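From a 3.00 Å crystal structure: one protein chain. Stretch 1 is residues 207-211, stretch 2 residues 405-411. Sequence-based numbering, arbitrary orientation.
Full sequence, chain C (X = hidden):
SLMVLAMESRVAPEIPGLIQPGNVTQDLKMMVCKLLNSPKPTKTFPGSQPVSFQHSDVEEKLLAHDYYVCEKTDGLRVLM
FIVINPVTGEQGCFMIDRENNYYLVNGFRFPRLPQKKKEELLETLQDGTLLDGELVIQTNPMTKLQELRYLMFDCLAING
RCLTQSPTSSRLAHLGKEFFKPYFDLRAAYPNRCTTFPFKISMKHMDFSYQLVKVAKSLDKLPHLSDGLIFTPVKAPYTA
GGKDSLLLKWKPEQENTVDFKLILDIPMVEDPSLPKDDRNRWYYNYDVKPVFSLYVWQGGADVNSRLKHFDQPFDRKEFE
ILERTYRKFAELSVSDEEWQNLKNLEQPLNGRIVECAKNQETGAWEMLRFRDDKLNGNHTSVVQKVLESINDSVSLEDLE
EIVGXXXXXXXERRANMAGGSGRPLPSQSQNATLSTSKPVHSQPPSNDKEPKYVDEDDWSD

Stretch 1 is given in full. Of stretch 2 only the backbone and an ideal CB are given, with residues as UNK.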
ATOM      1  N   ASP C 207      50.419 -14.747  38.080  1.00 91.34           N
ATOM      2  CA  ASP C 207      50.803 -15.667  39.177  1.00 92.32           C
ATOM      3  C   ASP C 207      50.544 -17.129  38.789  1.00 87.52           C
ATOM      4  O   ASP C 207      49.602 -17.402  38.056  1.00 89.06           O
ATOM      5  CB  ASP C 207      50.017 -15.344  40.455  1.00 96.76           C
ATOM      6  CG  ASP C 207      50.835 -14.567  41.501  1.00101.54           C
ATOM      7  OD1 ASP C 207      52.088 -14.647  41.499  1.00 98.54           O
ATOM      8  OD2 ASP C 207      50.206 -13.924  42.378  1.00 84.92           O
ATOM      9  N   PHE C 208      51.374 -18.062  39.256  1.00 86.82           N
ATOM     10  CA  PHE C 208      51.217 -19.488  38.899  1.00 91.22           C
ATOM     11  C   PHE C 208      50.094 -20.129  39.710  1.00 94.90           C
ATOM     12  O   PHE C 208      49.747 -19.624  40.777  1.00104.86           O
ATOM     13  CB  PHE C 208      52.480 -20.332  39.164  1.00 86.61           C
ATOM     14  CG  PHE C 208      53.777 -19.691  38.756  1.00 86.91           C
ATOM     15  CD1 PHE C 208      54.555 -19.005  39.696  1.00 82.57           C
ATOM     16  CD2 PHE C 208      54.257 -19.827  37.455  1.00 87.86           C
ATOM     17  CE1 PHE C 208      55.766 -18.423  39.339  1.00 89.82           C
ATOM     18  CE2 PHE C 208      55.467 -19.238  37.074  1.00 83.10           C
ATOM     19  CZ  PHE C 208      56.227 -18.543  38.024  1.00 95.53           C
ATOM     20  N   SER C 209      49.589 -21.263  39.211  1.00 93.12           N
ATOM     21  CA  SER C 209      48.637 -22.167  39.885  1.00 87.29           C
ATOM     22  C   SER C 209      48.753 -22.297  41.401  1.00 82.92           C
ATOM     23  O   SER C 209      47.801 -21.995  42.099  1.00 83.60           O
ATOM     24  CB  SER C 209      48.711 -23.583  39.276  1.00 90.42           C
ATOM     25  OG  SER C 209      49.856 -24.308  39.732  1.00 78.00           O
ATOM     26  N   TYR C 210      49.917 -22.716  41.888  1.00 81.12           N
ATOM     27  CA  TYR C 210      50.114 -23.124  43.278  1.00 85.53           C
ATOM     28  C   TYR C 210      49.980 -21.995  44.314  1.00 91.38           C
ATOM     29  O   TYR C 210      50.426 -22.128  45.468  1.00 97.16           O
ATOM     30  CB  TYR C 210      51.437 -23.905  43.433  1.00 77.95           C
ATOM     31  CG  TYR C 210      52.695 -23.059  43.416  1.00 79.52           C
ATOM     32  CD1 TYR C 210      53.012 -22.235  44.495  1.00 78.78           C
ATOM     33  CD2 TYR C 210      53.602 -23.117  42.347  1.00 81.42           C
ATOM     34  CE1 TYR C 210      54.158 -21.447  44.506  1.00 74.92           C
ATOM     35  CE2 TYR C 210      54.765 -22.326  42.347  1.00 59.65           C
ATOM     36  CZ  TYR C 210      55.025 -21.493  43.442  1.00 67.58           C
ATOM     37  OH  TYR C 210      56.140 -20.683  43.530  1.00 86.72           O
ATOM     38  N   GLN C 211      49.333 -20.908  43.904  1.00 90.73           N
ATOM     39  CA  GLN C 211      49.202 -19.695  44.705  1.00 90.98           C
ATOM     40  C   GLN C 211      47.756 -19.219  44.928  1.00 91.94           C
ATOM     41  O   GLN C 211      47.553 -18.146  45.476  1.00 94.62           O
ATOM     42  CB  GLN C 211      50.057 -18.586  44.082  1.00 87.45           C
ATOM     43  CG  GLN C 211      51.566 -18.837  44.166  1.00 97.61           C
ATOM     44  CD  GLN C 211      52.372 -18.022  43.161  1.00111.71           C
ATOM     45  OE1 GLN C 211      53.155 -17.139  43.533  1.00107.02           O
ATOM     46  NE2 GLN C 211      52.180 -18.311  41.878  1.00102.94           N
ATOM     47  N   UNK C 405      49.120 -29.745  45.800  1.00 89.63           N
ATOM     48  CA  UNK C 405      49.038 -30.942  44.931  1.00 94.02           C
ATOM     49  C   UNK C 405      49.317 -30.712  43.425  1.00 93.17           C
ATOM     50  O   UNK C 405      49.243 -31.642  42.595  1.00 80.80           O
ATOM     51  CB  UNK C 405      47.640 -31.548  45.071  1.00 94.02           C
ATOM     52  N   UNK C 406      49.611 -29.459  43.085  1.00 93.30           N
ATOM     53  CA  UNK C 406      50.019 -29.088  41.730  1.00 91.36           C
ATOM     54  C   UNK C 406      51.482 -28.707  41.804  1.00 87.85           C
ATOM     55  O   UNK C 406      52.185 -28.743  40.798  1.00 84.68           O
ATOM     56  CB  UNK C 406      49.170 -27.947  41.164  1.00 91.36           C
ATOM     57  N   UNK C 407      51.878 -28.296  43.009  1.00 86.70           N
ATOM     58  CA  UNK C 407      53.227 -27.926  43.407  1.00 85.45           C
ATOM     59  C   UNK C 407      54.060 -29.202  43.600  1.00 87.88           C
ATOM     60  O   UNK C 407      55.187 -29.266  43.119  1.00 88.41           O
ATOM     61  CB  UNK C 407      53.206 -27.085  44.685  1.00 85.45           C
ATOM     62  N   UNK C 408      53.502 -30.200  44.295  1.00 94.32           N
ATOM     63  CA  UNK C 408      54.095 -31.546  44.429  1.00 96.13           C
ATOM     64  C   UNK C 408      54.203 -32.171  43.053  1.00 92.82           C
ATOM     65  O   UNK C 408      55.230 -32.736  42.683  1.00 99.85           O
ATOM     66  CB  UNK C 408      53.266 -32.435  45.358  1.00 96.13           C
ATOM     67  N   UNK C 409      53.122 -32.037  42.303  1.00 90.41           N
ATOM     68  CA  UNK C 409      53.023 -32.574  40.969  1.00 96.09           C
ATOM     69  C   UNK C 409      53.808 -31.760  39.927  1.00103.10           C
ATOM     70  O   UNK C 409      54.053 -32.259  38.825  1.00105.88           O
ATOM     71  CB  UNK C 409      51.549 -32.651  40.566  1.00 96.09           C
ATOM     72  N   UNK C 410      54.221 -30.541  40.299  1.00109.42           N
ATOM     73  CA  UNK C 410      55.108 -29.661  39.513  1.00113.77           C
ATOM     74  C   UNK C 410      56.559 -30.027  39.789  1.00114.64           C
ATOM     75  O   UNK C 410      57.347 -30.158  38.846  1.00118.70           O
ATOM     76  CB  UNK C 410      54.859 -28.188  39.843  1.00113.77           C
ATOM     77  N   UNK C 411      56.901 -30.142  41.078  1.00113.77           N
ATOM     78  CA  UNK C 411      58.213 -30.602  41.551  1.00113.62           C
ATOM     79  C   UNK C 411      58.605 -31.924  40.881  1.00114.07           C
ATOM     80  O   UNK C 411      59.787 -32.191  40.660  1.00112.74           O
ATOM     81  CB  UNK C 411      58.202 -30.767  43.072  1.00113.62           C
TER

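Position 405 is out of reach of stretch 1. Nothing of stretch 1 comes within 5.5 Å of its ideal CB, so many side chains would suit, polar ones included. The residue is Asp-405. It forms a salt bridge with the side chain at 408, one helical turn on.

At 406 CA-to-CB points toward stretch 1. The ideal CB is 4.0 Å from Ser-209 OG and 5.2 Å from Tyr-210 CB. The hydroxyl offers a polar partner, but the neighbouring surface is mostly carbon. A medium aliphatic residue would suit, as would a small polar one. The residue is Ile-406. Its CD1 packs 3.8 Å from Tyr-210 CA, and its CG2 lies 3.8 Å from Ser-209 OG.

Position 407 is the point of closest backbone approach, with its CA 5.7 Å from Tyr-210 CA. CA-to-CB points toward stretch 1, and the ideal CB is 3.8 Å from Tyr-210 CB. A side chain here can run along the tyrosine ring. A long aliphatic chain, with or without a charge at its tip, would fit. The residue is Lys-407. Its first three chi angles are t, and this extended chain lays CD over one face of the ring, 3.7 Å from Tyr-210 CD1. The contact is a CH-pi interaction. NZ is 6.0 Å from the ring centroid, so any cation-pi attraction is weak at most.

Position 408 is out of reach of stretch 1, and helical angles are its main constraint. Many residues would do. Arg-408 is found. Arg-408 NH2 is 2.8 Å from Asp-405 OD1 in a salt bridge.

Position 409 is also out of reach. The residue is Cys-409.

At 410 CA-to-CB points toward stretch 1, yet no atom of that stretch lies within 5.5 Å of the ideal CB. Phe-208, Ser-209 and Tyr-210 lie beyond this gap. Only a long side chain could bridge it, and a large aromatic or a long aliphatic one would suit. The residue is Trp-410, with chi1 t. Ser-209 OG sits at the edge of its ring, 3.2 Å from CZ3. Phe-208 CB packs 3.7 Å from CH2. The edge of Tyr-210 is directed toward the indole face in an offset edge-to-face pair, with planes at 79°.

At 411 CA-to-CB points sideways into open space. Polar residues would suit. Asp-411 makes no contact with stretch 1. Its N donates a 2.8 Å hydrogen bond to Lys-407 O.

Stretch 2 (405-411) DIKRCWD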
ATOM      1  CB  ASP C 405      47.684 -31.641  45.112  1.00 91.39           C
ATOM      2  CG  ASP C 405      47.269 -31.746  46.564  1.00103.52           C
ATOM      3  OD1 ASP C 405      47.213 -32.891  47.076  1.00117.90           O
ATOM      4  OD2 ASP C 405      47.009 -30.682  47.182  1.00 83.52           O
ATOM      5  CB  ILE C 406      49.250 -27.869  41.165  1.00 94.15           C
ATOM      6  CG1 ILE C 406      47.968 -27.549  41.957  1.00 93.62           C
ATOM      7  CG2 ILE C 406      49.030 -28.043  39.677  1.00 84.11           C
ATOM      8  CD1 ILE C 406      48.061 -26.260  42.758  1.00 87.54           C
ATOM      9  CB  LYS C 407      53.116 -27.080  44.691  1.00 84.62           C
ATOM     10  CG  LYS C 407      54.405 -26.659  45.373  1.00 83.40           C
ATOM     11  CD  LYS C 407      54.166 -25.387  46.161  1.00 71.35           C
ATOM     12  CE  LYS C 407      55.414 -24.898  46.876  1.00 70.78           C
ATOM     13  NZ  LYS C 407      55.423 -25.330  48.319  1.00 62.37           N
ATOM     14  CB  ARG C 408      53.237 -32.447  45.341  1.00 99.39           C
ATOM     15  CG  ARG C 408      53.465 -33.982  45.228  1.00105.90           C
ATOM     16  CD  ARG C 408      52.986 -34.780  46.461  1.00120.09           C
ATOM     17  NE  ARG C 408      51.564 -34.597  46.781  1.00122.13           N
ATOM     18  CZ  ARG C 408      51.070 -33.789  47.725  1.00123.09           C
ATOM     19  NH1 ARG C 408      51.863 -33.052  48.507  1.00106.91           N
ATOM     20  NH2 ARG C 408      49.753 -33.719  47.889  1.00124.84           N
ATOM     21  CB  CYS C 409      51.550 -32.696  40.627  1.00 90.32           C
ATOM     22  SG  CYS C 409      51.235 -33.822  39.317  1.00100.43           S
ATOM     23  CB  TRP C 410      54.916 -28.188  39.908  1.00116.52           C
ATOM     24  CG  TRP C 410      55.250 -27.147  38.856  1.00126.24           C
ATOM     25  CD1 TRP C 410      56.340 -27.122  38.020  1.00133.06           C
ATOM     26  CD2 TRP C 410      54.512 -25.943  38.581  1.00126.79           C
ATOM     27  NE1 TRP C 410      56.299 -26.002  37.220  1.00131.87           N
ATOM     28  CE2 TRP C 410      55.192 -25.261  37.545  1.00126.83           C
ATOM     29  CE3 TRP C 410      53.333 -25.384  39.098  1.00122.08           C
ATOM     30  CZ2 TRP C 410      54.732 -24.048  37.019  1.00123.90           C
ATOM     31  CZ3 TRP C 410      52.875 -24.182  38.572  1.00122.47           C
ATOM     32  CH2 TRP C 410      53.574 -23.528  37.541  1.00120.27           C
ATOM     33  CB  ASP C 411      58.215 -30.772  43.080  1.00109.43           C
ATOM     34  CG  ASP C 411      58.078 -29.450  43.841  1.00114.70           C
ATOM     35  OD1 ASP C 411      58.062 -28.368  43.205  1.00119.69           O
ATOM     36  OD2 ASP C 411      57.973 -29.489  45.092  1.00102.75           O
TER
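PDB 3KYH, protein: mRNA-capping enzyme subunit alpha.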